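Local structure of Phosphoglucomutase/phosphomannomutase family protein (Burkholderia thailandensis, 3UW2) at residues G54-V57 and R58-G61; D283-L286 and M287-E291; I302-D305 and V306-R310. The protein probably catalyses an intramolecular phosphoryl transfer on hexose phosphates, as a metal-binding member of the phosphohexose mutase family. One frame throughout, in Å; residues are numbered along the deposited sequence.

Interaction 1 of 3, residues G54-V57 and R58-G61; sequences GSEV and RAQG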
ATOM      1  N   GLY A  54       6.643 -13.663  18.069  1.00 26.57           N
ATOM      2  CA  GLY A  54       5.893 -13.974  19.308  1.00 26.58           C
ATOM      3  C   GLY A  54       6.669 -13.593  20.576  1.00 27.33           C
ATOM      4  O   GLY A  54       6.072 -13.164  21.626  1.00 27.30           O
ATOM      5  N   SER A  55       7.996 -13.717  20.483  1.00 25.18           N
ATOM      6  CA  SER A  55       8.895 -13.361  21.575  1.00 26.97           C
ATOM      7  C   SER A  55       8.854 -11.843  21.805  1.00 28.30           C
ATOM      8  O   SER A  55       8.876 -11.387  22.963  1.00 31.92           O
ATOM      9  CB  SER A  55      10.346 -13.723  21.239  1.00 27.30           C
ATOM     10  OG  SER A  55      10.540 -15.122  21.148  1.00 27.61           O
ATOM     11  N   GLU A  56       8.877 -11.062  20.726  1.00 29.64           N
ATOM     12  CA  GLU A  56       8.809  -9.613  20.872  1.00 31.24           C
ATOM     13  C   GLU A  56       7.407  -9.175  21.441  1.00 33.11           C
ATOM     14  O   GLU A  56       7.311  -8.265  22.303  1.00 30.90           O
ATOM     15  CB  GLU A  56       9.178  -8.947  19.552  1.00 31.80           C
ATOM     16  CG  GLU A  56       9.293  -7.420  19.618  1.00 35.33           C
ATOM     17  CD  GLU A  56      10.294  -6.940  20.694  1.00 39.93           C
ATOM     18  OE1 GLU A  56      11.346  -7.596  20.964  1.00 39.72           O
ATOM     19  OE2 GLU A  56      10.002  -5.899  21.305  1.00 40.75           O
ATOM     20  N   VAL A  57       6.336  -9.817  20.965  1.00 30.10           N
ATOM     21  CA  VAL A  57       5.015  -9.570  21.529  1.00 30.70           C
ATOM     22  C   VAL A  57       5.033  -9.782  23.053  1.00 31.93           C
ATOM     23  O   VAL A  57       4.590  -8.893  23.807  1.00 35.23           O
ATOM     24  CB  VAL A  57       3.970 -10.452  20.828  1.00 31.44           C
ATOM     25  CG1 VAL A  57       2.728 -10.649  21.664  1.00 31.07           C
ATOM     26  CG2 VAL A  57       3.659  -9.915  19.420  1.00 34.07           C
ATOM     27  N   ARG A  58       5.591 -10.902  23.528  1.00 32.04           N
ATOM     28  CA  ARG A  58       5.600 -11.142  25.001  1.00 34.46           C
ATOM     29  C   ARG A  58       6.508 -10.143  25.720  1.00 33.46           C
ATOM     30  O   ARG A  58       6.242  -9.781  26.826  1.00 35.62           O
ATOM     31  CB  ARG A  58       6.068 -12.547  25.389  1.00 33.44           C
ATOM     32  CG  ARG A  58       5.431 -13.702  24.682  1.00 38.78           C
ATOM     33  CD  ARG A  58       4.537 -14.527  25.572  1.00 42.70           C
ATOM     34  NE  ARG A  58       5.038 -14.663  26.955  1.00 43.25           N
ATOM     35  CZ  ARG A  58       5.845 -15.614  27.431  1.00 42.21           C
ATOM     36  NH1 ARG A  58       6.299 -16.619  26.703  1.00 39.36           N
ATOM     37  NH2 ARG A  58       6.143 -15.591  28.716  1.00 45.09           N
ATOM     38  N   ALA A  59       7.583  -9.693  25.090  1.00 34.52           N
ATOM     39  CA  ALA A  59       8.504  -8.766  25.771  1.00 35.77           C
ATOM     40  C   ALA A  59       7.814  -7.393  25.913  1.00 36.73           C
ATOM     41  O   ALA A  59       8.190  -6.603  26.763  1.00 39.10           O
ATOM     42  CB  ALA A  59       9.797  -8.641  24.979  1.00 35.10           C
ATOM     43  N   GLN A  60       6.820  -7.115  25.061  1.00 35.89           N
ATOM     44  CA  GLN A  60       5.995  -5.918  25.213  1.00 35.87           C
ATOM     45  C   GLN A  60       4.691  -6.201  25.951  1.00 37.16           C
ATOM     46  O   GLN A  60       3.827  -5.361  26.043  1.00 38.28           O
ATOM     47  CB  GLN A  60       5.768  -5.219  23.885  1.00 34.65           C
ATOM     48  CG  GLN A  60       7.057  -4.764  23.219  1.00 33.64           C
ATOM     49  CD  GLN A  60       6.774  -4.049  21.894  1.00 35.55           C
ATOM     50  OE1 GLN A  60       5.687  -3.504  21.704  1.00 39.32           O
ATOM     51  NE2 GLN A  60       7.746  -4.026  20.990  1.00 33.46           N
ATOM     52  N   GLY A  61       4.606  -7.371  26.550  1.00 37.70           N
ATOM     53  CA  GLY A  61       3.498  -7.664  27.428  1.00 37.86           C
ATOM     54  C   GLY A  61       2.237  -8.107  26.700  1.00 39.83           C
ATOM     55  O   GLY A  61       1.158  -8.198  27.314  1.00 35.94           O
TER
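Arg58 N donates to Gly54 O at 3.0 Å and Ala59 N to Ser55 O at the same length, in the last regular turn of helix 43-59. Gln60 N then reaches Glu56 O, with a weak second bond to Val57 O, and here the backbone leaves helical angles. Gly61, at positive phi (82°), is the C-prime residue of a Schellman motif: its own N bonds Arg58 O, while Gly62 N turns back to Val57 O.

One turn apart on this helix end, Glu56 and Gln60 join their polar groups. Gln60 NE2 gives a hydrogen to Glu56 OE2 at 2.9 Å, nearly straight (161°), meeting the anti lone pair, on the side away from OE1. The acceptor lies close to the amide plane, yet carboxylate and amide are turned 69° against each other. Glu56 gets there by a bend at chi2, whereas Gln60 runs extended beyond CG. Both groups have second partners: OE1 of Glu56 forms a salt bridge with Arg159, and Gln60 OE1 accepts from Arg144, so each flat group is held from two directions. Arg58 folds its CG alongside Gly54 O, 3.2 Å away, and sends NH1 to the carbonyl oxygens of Ala89 and Thr167.

Within domain I, helix 151-161 lies beside Ser55 and Ala59 through Arg159, and Leu143 of strand 136-143 packs against Glu56, Val57 and Gln60.

Interaction 2 of 3, residues D283-L286 and M287-E291; sequences DRQL and MLFAE. With EDO (1,2-ethanediol), chain G.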
ATOM      1  N   ASP A 283      -2.159   9.928  -6.718  1.00 28.98           N
ATOM      2  CA  ASP A 283      -2.144  11.288  -6.213  1.00 28.88           C
ATOM      3  C   ASP A 283      -3.433  12.052  -6.642  1.00 29.80           C
ATOM      4  O   ASP A 283      -3.862  12.983  -5.905  1.00 26.37           O
ATOM      5  CB  ASP A 283      -0.863  12.067  -6.578  1.00 29.44           C
ATOM      6  CG  ASP A 283      -0.536  12.014  -8.034  1.00 29.27           C
ATOM      7  OD1 ASP A 283      -1.244  11.297  -8.818  1.00 28.28           O
ATOM      8  OD2 ASP A 283       0.460  12.712  -8.394  1.00 30.57           O
ATOM      9  N   ARG A 284      -4.020  11.698  -7.822  1.00 28.10           N
ATOM     10  CA  ARG A 284      -5.296  12.361  -8.224  1.00 28.36           C
ATOM     11  C   ARG A 284      -6.479  11.858  -7.431  1.00 27.25           C
ATOM     12  O   ARG A 284      -7.339  12.633  -7.007  1.00 26.49           O
ATOM     13  CB  ARG A 284      -5.558  12.253  -9.715  1.00 30.49           C
ATOM     14  CG  ARG A 284      -4.561  13.099 -10.501  1.00 29.48           C
ATOM     15  CD  ARG A 284      -4.720  12.743 -11.951  1.00 31.81           C
ATOM     16  NE  ARG A 284      -5.698  13.588 -12.600  1.00 31.33           N
ATOM     17  CZ  ARG A 284      -6.352  13.211 -13.689  1.00 34.79           C
ATOM     18  NH1 ARG A 284      -6.184  11.985 -14.187  1.00 33.06           N
ATOM     19  NH2 ARG A 284      -7.192  14.038 -14.278  1.00 34.46           N
ATOM     20  N   GLN A 285      -6.512  10.549  -7.209  1.00 29.56           N
ATOM     21  CA  GLN A 285      -7.491   9.969  -6.282  1.00 28.45           C
ATOM     22  C   GLN A 285      -7.518  10.682  -4.910  1.00 26.24           C
ATOM     23  O   GLN A 285      -8.590  10.894  -4.343  1.00 28.68           O
ATOM     24  CB  GLN A 285      -7.194   8.497  -6.063  1.00 30.39           C
ATOM     25  CG  GLN A 285      -7.355   7.589  -7.324  1.00 29.84           C
ATOM     26  CD  GLN A 285      -7.055   6.127  -6.943  1.00 33.17           C
ATOM     27  OE1 GLN A 285      -7.570   5.597  -5.910  1.00 30.75           O
ATOM     28  NE2 GLN A 285      -6.167   5.493  -7.699  1.00 32.32           N
ATOM     29  N   LEU A 286      -6.356  10.881  -4.327  1.00 25.81           N
ATOM     30  CA  LEU A 286      -6.234  11.542  -3.020  1.00 28.15           C
ATOM     31  C   LEU A 286      -6.822  12.956  -3.043  1.00 28.41           C
ATOM     32  O   LEU A 286      -7.412  13.377  -2.050  1.00 28.12           O
ATOM     33  CB  LEU A 286      -4.772  11.586  -2.535  1.00 28.61           C
ATOM     34  CG  LEU A 286      -4.572  12.012  -1.075  1.00 31.63           C
ATOM     35  CD1 LEU A 286      -5.170  10.946  -0.166  1.00 29.75           C
ATOM     36  CD2 LEU A 286      -3.095  12.172  -0.779  1.00 33.06           C
ATOM     37  N   MET A 287      -6.658  13.699  -4.157  1.00 29.88           N
ATOM     38  CA  MET A 287      -7.341  15.015  -4.244  1.00 30.10           C
ATOM     39  C   MET A 287      -8.861  14.873  -4.035  1.00 31.02           C
ATOM     40  O   MET A 287      -9.487  15.658  -3.321  1.00 26.92           O
ATOM     41  CB  MET A 287      -6.975  15.746  -5.537  1.00 31.74           C
ATOM     42  CG  MET A 287      -5.518  16.236  -5.473  1.00 30.45           C
ATOM     43  SD  MET A 287      -4.850  17.293  -6.784  1.00 39.59           S
ATOM     44  CE  MET A 287      -4.503  16.152  -8.124  1.00 32.62           C
ATOM     45  N   LEU A 288      -9.450  13.816  -4.608  1.00 29.82           N
ATOM     46  CA  LEU A 288     -10.892  13.711  -4.604  1.00 27.51           C
ATOM     47  C   LEU A 288     -11.346  13.326  -3.187  1.00 29.32           C
ATOM     48  O   LEU A 288     -12.379  13.811  -2.648  1.00 29.49           O
ATOM     49  CB  LEU A 288     -11.319  12.649  -5.671  1.00 26.45           C
ATOM     50  CG  LEU A 288     -12.803  12.405  -5.925  1.00 28.71           C
ATOM     51  CD1 LEU A 288     -13.406  13.537  -6.796  1.00 28.50           C
ATOM     52  CD2 LEU A 288     -13.080  11.021  -6.580  1.00 27.71           C
ATOM     53  N   PHE A 289     -10.578  12.431  -2.582  1.00 28.28           N
ATOM     54  CA  PHE A 289     -10.874  12.051  -1.192  1.00 27.18           C
ATOM     55  C   PHE A 289     -10.669  13.233  -0.197  1.00 26.84           C
ATOM     56  O   PHE A 289     -11.443  13.435   0.725  1.00 25.09           O
ATOM     57  CB  PHE A 289      -9.934  10.880  -0.819  1.00 24.15           C
ATOM     58  CG  PHE A 289     -10.280   9.606  -1.526  1.00 26.04           C
ATOM     59  CD1 PHE A 289     -11.612   9.114  -1.473  1.00 28.27           C
ATOM     60  CD2 PHE A 289      -9.273   8.826  -2.116  1.00 25.83           C
ATOM     61  CE1 PHE A 289     -11.954   7.924  -2.121  1.00 27.90           C
ATOM     62  CE2 PHE A 289      -9.614   7.618  -2.766  1.00 28.35           C
ATOM     63  CZ  PHE A 289     -10.965   7.184  -2.755  1.00 28.32           C
ATOM     64  N   ALA A 290      -9.583  13.971  -0.373  1.00 24.69           N
ATOM     65  CA  ALA A 290      -9.241  15.083   0.510  1.00 26.83           C
ATOM     66  C   ALA A 290     -10.367  16.097   0.431  1.00 28.86           C
ATOM     67  O   ALA A 290     -10.730  16.702   1.437  1.00 28.40           O
ATOM     68  CB  ALA A 290      -7.933  15.761   0.025  1.00 25.90           C
ATOM     69  N   GLU A 291     -10.873  16.363  -0.769  1.00 30.07           N
ATOM     70  CA  GLU A 291     -11.946  17.321  -0.864  1.00 30.80           C
ATOM     71  C   GLU A 291     -13.137  16.877  -0.008  1.00 30.96           C
ATOM     72  O   GLU A 291     -13.672  17.657   0.786  1.00 30.89           O
ATOM     73  CB  GLU A 291     -12.336  17.544  -2.326  1.00 34.23           C
ATOM     74  CG  GLU A 291     -13.679  18.247  -2.552  1.00 34.61           C
ATOM     75  CD  GLU A 291     -13.932  18.506  -4.052  1.00 37.84           C
ATOM     76  OE1 GLU A 291     -13.665  17.606  -4.904  1.00 39.16           O
ATOM     77  OE2 GLU A 291     -14.379  19.627  -4.368  1.00 37.58           O
TER
HETATM   78  C1  EDO G 470       3.634  12.674  -9.700  1.00 49.24           C
HETATM   79  O1  EDO G 470       2.347  12.584 -10.323  1.00 41.60           O
HETATM   80  C2  EDO G 470       4.738  12.520 -10.750  1.00 49.24           C
HETATM   81  O2  EDO G 470       4.631  11.171 -11.197  1.00 51.70           O
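Asp283 OD2 is gripped by two donors: O1 of a bound ethanediol, probably from the crystallisation liquor, at 2.7 Å, and the backbone N of Thr309. With chi1 at 51°, the carboxylate points off the start of helix 282-296. The diol also bonds Arg454.

Further along, the backbone pattern is helical, with Ala290 N to Leu286 O at 2.8 Å the shortest of the backbone bonds and Met287 N to Asp283 O weak at 3.4 Å. Met287 bends at chi3 (-78°), bringing its CE back to Arg284 CG, 3.9 Å off; the two chains cross at a slant. Arg284 carries its guanidinium group away, to the carbonyl oxygens of Leu388 and Pro389. Phe289 leans back over the preceding turn: its CD2 lies 3.1 Å from Gln285 O, which also accepts Phe289 N at 3.1 Å. The ring meets Phe354 edge-to-face.

Leu286 and Phe289 face Leu344 of strand 344-346, Met287 meets helix 311-318, and Leu288 touches Leu371 of helix 364-375. This is the buried helix-on-sheet packing of an alpha/beta/alpha domain, here domain III.

Interaction 3 of 3, residues I302-D305 and V306-R310; sequences IIYD and VKCTR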
ATOM      1  N   ILE A 302      -3.520  16.717   5.461  1.00 23.10           N
ATOM      2  CA  ILE A 302      -3.660  15.589   4.518  1.00 23.55           C
ATOM      3  C   ILE A 302      -2.241  15.212   4.178  1.00 25.60           C
ATOM      4  O   ILE A 302      -1.453  16.079   3.737  1.00 25.74           O
ATOM      5  CB  ILE A 302      -4.392  16.028   3.223  1.00 25.01           C
ATOM      6  CG1 ILE A 302      -5.787  16.623   3.540  1.00 23.83           C
ATOM      7  CG2 ILE A 302      -4.420  14.871   2.173  1.00 21.85           C
ATOM      8  CD1 ILE A 302      -6.785  15.658   4.178  1.00 24.84           C
ATOM      9  N   ILE A 303      -1.877  13.972   4.456  1.00 25.97           N
ATOM     10  CA  ILE A 303      -0.493  13.498   4.264  1.00 27.05           C
ATOM     11  C   ILE A 303      -0.300  12.816   2.894  1.00 29.08           C
ATOM     12  O   ILE A 303      -1.105  11.993   2.497  1.00 29.77           O
ATOM     13  CB  ILE A 303      -0.089  12.509   5.392  1.00 25.30           C
ATOM     14  CG1 ILE A 303      -0.223  13.215   6.784  1.00 24.57           C
ATOM     15  CG2 ILE A 303       1.380  12.017   5.159  1.00 26.28           C
ATOM     16  CD1 ILE A 303      -0.300  12.249   8.009  1.00 25.73           C
ATOM     17  N   TYR A 304       0.780  13.141   2.189  1.00 27.08           N
ATOM     18  CA  TYR A 304       1.104  12.388   1.012  1.00 27.13           C
ATOM     19  C   TYR A 304       2.637  12.370   0.877  1.00 28.92           C
ATOM     20  O   TYR A 304       3.327  13.072   1.617  1.00 30.65           O
ATOM     21  CB  TYR A 304       0.462  13.041  -0.213  1.00 27.19           C
ATOM     22  CG  TYR A 304       0.781  14.531  -0.354  1.00 27.95           C
ATOM     23  CD1 TYR A 304       1.861  14.976  -1.153  1.00 28.47           C
ATOM     24  CD2 TYR A 304      -0.003  15.488   0.284  1.00 29.04           C
ATOM     25  CE1 TYR A 304       2.135  16.323  -1.307  1.00 29.58           C
ATOM     26  CE2 TYR A 304       0.251  16.850   0.130  1.00 30.31           C
ATOM     27  CZ  TYR A 304       1.317  17.260  -0.669  1.00 35.09           C
ATOM     28  OH  TYR A 304       1.566  18.618  -0.833  1.00 37.39           O
ATOM     29  N   ASP A 305       3.177  11.624  -0.085  1.00 28.21           N
ATOM     30  CA  ASP A 305       4.628  11.424  -0.121  1.00 27.47           C
ATOM     31  C   ASP A 305       5.263  12.302  -1.209  1.00 29.05           C
ATOM     32  O   ASP A 305       4.569  12.890  -2.044  1.00 31.34           O
ATOM     33  CB  ASP A 305       4.923   9.914  -0.254  1.00 31.49           C
ATOM     34  CG  ASP A 305       4.621   9.351  -1.682  1.00 35.27           C
ATOM     35  OD1 ASP A 305       3.496   9.548  -2.220  1.00 32.00           O
ATOM     36  OD2 ASP A 305       5.546   8.719  -2.265  1.00 36.90           O
ATOM     37  N   VAL A 306       6.583  12.451  -1.180  1.00 29.36           N
ATOM     38  CA  VAL A 306       7.297  13.250  -2.151  1.00 28.42           C
ATOM     39  C   VAL A 306       7.228  12.845  -3.638  1.00 31.25           C
ATOM     40  O   VAL A 306       7.790  13.548  -4.503  1.00 32.20           O
ATOM     41  CB  VAL A 306       8.769  13.254  -1.791  1.00 30.63           C
ATOM     42  CG1 VAL A 306       9.009  14.160  -0.550  1.00 31.01           C
ATOM     43  CG2 VAL A 306       9.266  11.806  -1.671  1.00 27.39           C
ATOM     44  N   LYS A 307       6.672  11.697  -3.952  1.00 31.62           N
ATOM     45  CA  LYS A 307       6.410  11.369  -5.371  1.00 33.15           C
ATOM     46  C   LYS A 307       5.121  11.982  -5.967  1.00 33.15           C
ATOM     47  O   LYS A 307       4.859  11.783  -7.142  1.00 37.26           O
ATOM     48  CB  LYS A 307       6.299   9.852  -5.547  1.00 30.40           C
ATOM     49  CG  LYS A 307       7.636   9.126  -5.347  1.00 34.15           C
ATOM     50  CD  LYS A 307       7.490   7.599  -5.359  1.00 33.76           C
ATOM     51  CE  LYS A 307       8.888   6.967  -5.274  1.00 36.39           C
ATOM     52  NZ  LYS A 307       8.884   5.496  -5.531  1.00 37.22           N
ATOM     53  N   CYS A 308       4.278  12.647  -5.147  1.00 33.88           N
ATOM     54  CA  CYS A 308       2.928  13.039  -5.563  1.00 32.41           C
ATOM     55  C   CYS A 308       2.969  14.345  -6.362  1.00 31.19           C
ATOM     56  O   CYS A 308       3.878  15.108  -6.188  1.00 31.97           O
ATOM     57  CB  CYS A 308       2.010  13.199  -4.369  1.00 30.90           C
ATOM     58  SG  CYS A 308       1.465  11.588  -3.725  1.00 33.42           S
ATOM     59  N   THR A 309       1.961  14.586  -7.198  1.00 30.78           N
ATOM     60  CA  THR A 309       1.844  15.840  -7.993  1.00 31.46           C
ATOM     61  C   THR A 309       2.057  17.135  -7.189  1.00 31.40           C
ATOM     62  O   THR A 309       1.624  17.244  -6.047  1.00 28.30           O
ATOM     63  CB  THR A 309       0.470  15.940  -8.719  1.00 29.11           C
ATOM     64  OG1 THR A 309       0.411  17.164  -9.438  1.00 30.36           O
ATOM     65  CG2 THR A 309      -0.661  15.909  -7.790  1.00 28.41           C
ATOM     66  N   ARG A 310       2.763  18.087  -7.800  1.00 32.83           N
ATOM     67  CA  ARG A 310       2.849  19.485  -7.322  1.00 35.37           C
ATOM     68  C   ARG A 310       1.399  19.991  -7.019  1.00 36.45           C
ATOM     69  O   ARG A 310       1.184  20.790  -6.111  1.00 38.54           O
ATOM     70  CB  ARG A 310       3.612  20.355  -8.365  1.00 39.22           C
ATOM     71  CG  ARG A 310       4.200  21.665  -7.788  1.00 51.86           C
ATOM     72  CD  ARG A 310       5.146  22.493  -8.690  1.00 56.05           C
ATOM     73  NE  ARG A 310       4.486  23.617  -9.375  1.00 56.95           N
ATOM     74  CZ  ARG A 310       3.488  23.493 -10.263  1.00 62.72           C
ATOM     75  NH1 ARG A 310       2.956  24.575 -10.851  1.00 64.31           N
ATOM     76  NH2 ARG A 310       3.007  22.289 -10.578  1.00 63.53           N
TER
HETATM   77  O   HOH W   1       2.057  19.029  -3.904  1.00 33.98           O
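Cys308 lies beside the ring of Tyr304, with its CB 3.7 Å from Tyr304 CD1. Cys308 SG is 5.4 Å from the centroid of the Tyr304 ring, 66° off the normal, an oblique sulfur-aromatic contact. Tyr304 keeps its ring there with CG tucked over its own main chain, flanked by N and C (chi1 52°). At the far end of the ring, Tyr304 OH lies 3.1 Å from a water, and that water donates to Thr309 O and, weakly, to Arg310 O, tying the ring to the chain beyond Cys308.

The sulfur also lies close to Asp305: Cys308 SG is 3.2 Å from Asp305 OD1. The backbone here is a type I beta turn from Asp305 to Cys308, closed by Cys308 N to Asp305 O at 3.1 Å; the donor stands above the carbonyl plane. The turn starts the connection from strand 301-305 to helix 311-318, part of a beta-alpha-beta crossover to the parallel neighbour strand 322-326. At the helix end of this connection, Thr309 OG1 caps Asn311 N.

Asp305 also lies across the lysine of the turn: OD2 is 3.6 Å from Lys307 CB, against the aliphatic stem. The charged ends do not meet, since extended Lys307 carries NZ away to a salt bridge with Glu396. Asp305 is buried and instead spends its carboxylate oxygens on two outside donors: OD2 bonds the hydroxyl of Thr328 and OD1 accepts Met348 N.

Interactions 2 and 3 are successive pieces of domain III, their centres 11 Å apart, and they touch directly through the probable hydrogen bond from Thr309 N to Asp283 OD2, 2.7 Å, and through Leu286 CD2, which packs 3.7 Å from Tyr304 CB. Interaction 1, in domain I, has its centre about 38 Å from that of interaction 2 and 35 Å from that of interaction 3. The zinc site of Asp264, Asp266 and Asp268 is in domain II; the Gln285 side chain of interaction 2 is about 14 Å from the zinc ion and about 12 Å from the Asp264 side chain. The ethanediol at interaction 2 is also about 6 Å from the Cys308 side chain.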